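Local coordinates for DUF4621 domain-containing protein (Parabacteroides distasonis, PDB 4H3W), which is of unknown function but is a putative secreted protein built from two beta-barrel domains, at residues M247-V252 / I295-H300. Numbering follows the deposited sequence.
Sequences MSIEMV and IDLNLH
Glu250 reaches over to Asn298 and His300 and takes a hydrogen bond from each on one carboxylate oxygen. Its CB lies 3.8 Å from His300 NE2; CG stands anti to the backbone N (chi1 179°), and the extended chain sets CD 3.8 Å from Asn298 ND2 before OE1 takes both bonds. His300 NE2 meets OE1 at 3.0 Å, with the oxygen at the ring edge and in the ring plane. From the opposite face of the carboxylate, Asn298 ND2 gives OE1 a nearly straight bond of 3.1 Å, its amide plane turned 70° from the carboxylate. OE1 is thus held between two donors, one on each face of the carboxylate plane. An alanine here would probably leave His300 NE2 and Asn298 ND2 without their shared acceptor and the imidazole freer to turn. Asn298 ND2 also rests against Val252 CG2, while farther along the same face Asp296 turns to Arg214 in a salt bridge.

The other face is apolar. The selenomethionine Met251 bends at its last torsion (chi3 -71°) and sets CE 3.6 Å from Leu297 CD2; Ile249 lies side by side with Leu299, CG1 to CD2 at 3.8 Å. Phe318 of strand 317-319 packs on Ile249, Leu297 and Leu299, so this face probably looks into the barrel interior.

Between the faces run paired backbone bonds at Ser248-His300, Glu250-Asn298 and Val252-Asp296, alternating with the non-hydrogen-bonded pairs Ile249-Leu299 and Met251-Leu297. This is regular antiparallel pairing of two inner strands, mostly polar on Glu250's face and apolar on Ile249's, as expected of a beta-barrel wall.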
loop_
_atom_site.group_PDB
_atom_site.type_symbol
_atom_site.label_atom_id
_atom_site.label_comp_id
_atom_site.label_asym_id
_atom_site.label_seq_id
_atom_site.Cartn_x
_atom_site.Cartn_y
_atom_site.Cartn_z
HETATM N N MSE A 247 -7.004 1.468 12.096
HETATM C CA MSE A 247 -6.873 2.924 11.966
HETATM C C MSE A 247 -6.688 3.535 13.325
HETATM O O MSE A 247 -7.333 3.136 14.299
HETATM C CB MSE A 247 -8.113 3.531 11.317
HETATM C CG MSE A 247 -8.417 2.839 9.993
HETATM SE SE MSE A 247 -10.021 3.684 9.214
HETATM C CE MSE A 247 -9.863 2.950 7.365
ATOM N N SER A 248 -5.769 4.484 13.405
ATOM C CA SER A 248 -5.655 5.396 14.514
ATOM C C SER A 248 -6.065 6.745 13.949
ATOM O O SER A 248 -5.388 7.297 13.046
ATOM C CB SER A 248 -4.234 5.430 15.073
ATOM O OG SER A 248 -4.170 6.347 16.140
ATOM N N ILE A 249 -7.181 7.271 14.449
ATOM C CA ILE A 249 -7.770 8.447 13.857
ATOM C C ILE A 249 -7.382 9.673 14.667
ATOM O O ILE A 249 -7.701 9.800 15.853
ATOM C CB ILE A 249 -9.295 8.335 13.752
ATOM C CG1 ILE A 249 -9.672 7.140 12.889
ATOM C CG2 ILE A 249 -9.892 9.630 13.207
ATOM C CD1 ILE A 249 -11.113 6.726 13.034
ATOM N N GLU A 250 -6.758 10.606 13.963
ATOM C CA GLU A 250 -6.382 11.898 14.507
ATOM C C GLU A 250 -7.244 12.961 13.840
ATOM O O GLU A 250 -7.218 13.101 12.625
ATOM C CB GLU A 250 -4.899 12.136 14.249
ATOM C CG GLU A 250 -4.316 13.458 14.739
ATOM C CD GLU A 250 -2.937 13.794 14.102
ATOM O OE1 GLU A 250 -2.599 13.257 13.005
ATOM O OE2 GLU A 250 -2.187 14.597 14.709
HETATM N N MSE A 251 -7.964 13.731 14.644
HETATM C CA MSE A 251 -8.903 14.720 14.132
HETATM C C MSE A 251 -8.289 16.099 14.100
HETATM O O MSE A 251 -7.732 16.580 15.106
HETATM C CB MSE A 251 -10.149 14.715 15.034
HETATM C CG MSE A 251 -11.083 15.849 14.630
HETATM SE SE MSE A 251 -12.851 15.666 15.476
HETATM C CE MSE A 251 -13.513 14.132 14.472
ATOM N N VAL A 252 -8.402 16.769 12.953
ATOM C CA VAL A 252 -8.006 18.154 12.841
ATOM C C VAL A 252 -9.195 18.989 12.434
ATOM O O VAL A 252 -9.912 18.681 11.491
ATOM C CB VAL A 252 -6.854 18.368 11.835
ATOM C CG1 VAL A 252 -6.357 19.821 11.884
ATOM C CG2 VAL A 252 -5.712 17.387 12.108
ATOM N N ILE A 295 -13.685 19.322 9.014
ATOM C CA ILE A 295 -12.917 18.339 9.748
ATOM C C ILE A 295 -12.013 17.578 8.781
ATOM O O ILE A 295 -12.471 17.109 7.740
ATOM C CB ILE A 295 -13.855 17.393 10.507
ATOM C CG1 ILE A 295 -14.594 18.164 11.620
ATOM C CG2 ILE A 295 -13.109 16.233 11.145
ATOM C CD1 ILE A 295 -15.746 17.398 12.194
ATOM N N ASP A 296 -10.736 17.474 9.142
ATOM C CA ASP A 296 -9.845 16.480 8.544
ATOM C C ASP A 296 -9.619 15.320 9.520
ATOM O O ASP A 296 -9.203 15.548 10.659
ATOM C CB ASP A 296 -8.500 17.091 8.180
ATOM C CG ASP A 296 -8.517 17.797 6.833
ATOM O OD1 ASP A 296 -9.323 17.440 5.957
ATOM O OD2 ASP A 296 -7.686 18.674 6.648
ATOM N N LEU A 297 -9.921 14.105 9.072
ATOM C CA LEU A 297 -9.602 12.861 9.793
ATOM C C LEU A 297 -8.321 12.319 9.209
ATOM O O LEU A 297 -8.285 11.933 8.031
ATOM C CB LEU A 297 -10.715 11.856 9.648
ATOM C CG LEU A 297 -12.107 12.252 10.146
ATOM C CD1 LEU A 297 -13.130 11.158 9.925
ATOM C CD2 LEU A 297 -12.007 12.613 11.628
ATOM N N ASN A 298 -7.236 12.416 9.961
ATOM C CA ASN A 298 -5.984 11.765 9.571
ATOM C C ASN A 298 -6.008 10.303 9.981
ATOM O O ASN A 298 -6.011 9.970 11.178
ATOM C CB ASN A 298 -4.773 12.434 10.182
ATOM C CG ASN A 298 -4.576 13.865 9.713
ATOM O OD1 ASN A 298 -4.998 14.264 8.631
ATOM N ND2 ASN A 298 -3.905 14.628 10.523
ATOM N N LEU A 299 -6.078 9.436 8.993
ATOM C CA LEU A 299 -6.226 8.016 9.241
ATOM C C LEU A 299 -4.861 7.363 9.162
ATOM O O LEU A 299 -4.317 7.175 8.072
ATOM C CB LEU A 299 -7.183 7.402 8.238
ATOM C CG LEU A 299 -8.532 8.075 7.995
ATOM C CD1 LEU A 299 -9.298 7.334 6.905
ATOM C CD2 LEU A 299 -9.342 8.137 9.269
ATOM N N HIS A 300 -4.299 7.042 10.317
ATOM C CA HIS A 300 -3.022 6.331 10.418
ATOM C C HIS A 300 -3.290 4.820 10.265
ATOM O O HIS A 300 -3.856 4.168 11.167
ATOM C CB HIS A 300 -2.321 6.744 11.727
ATOM C CG HIS A 300 -2.108 8.232 11.840
ATOM N ND1 HIS A 300 -0.918 8.850 11.501
ATOM C CD2 HIS A 300 -2.949 9.234 12.222
ATOM C CE1 HIS A 300 -1.021 10.152 11.700
ATOM N NE2 HIS A 300 -2.248 10.414 12.122
#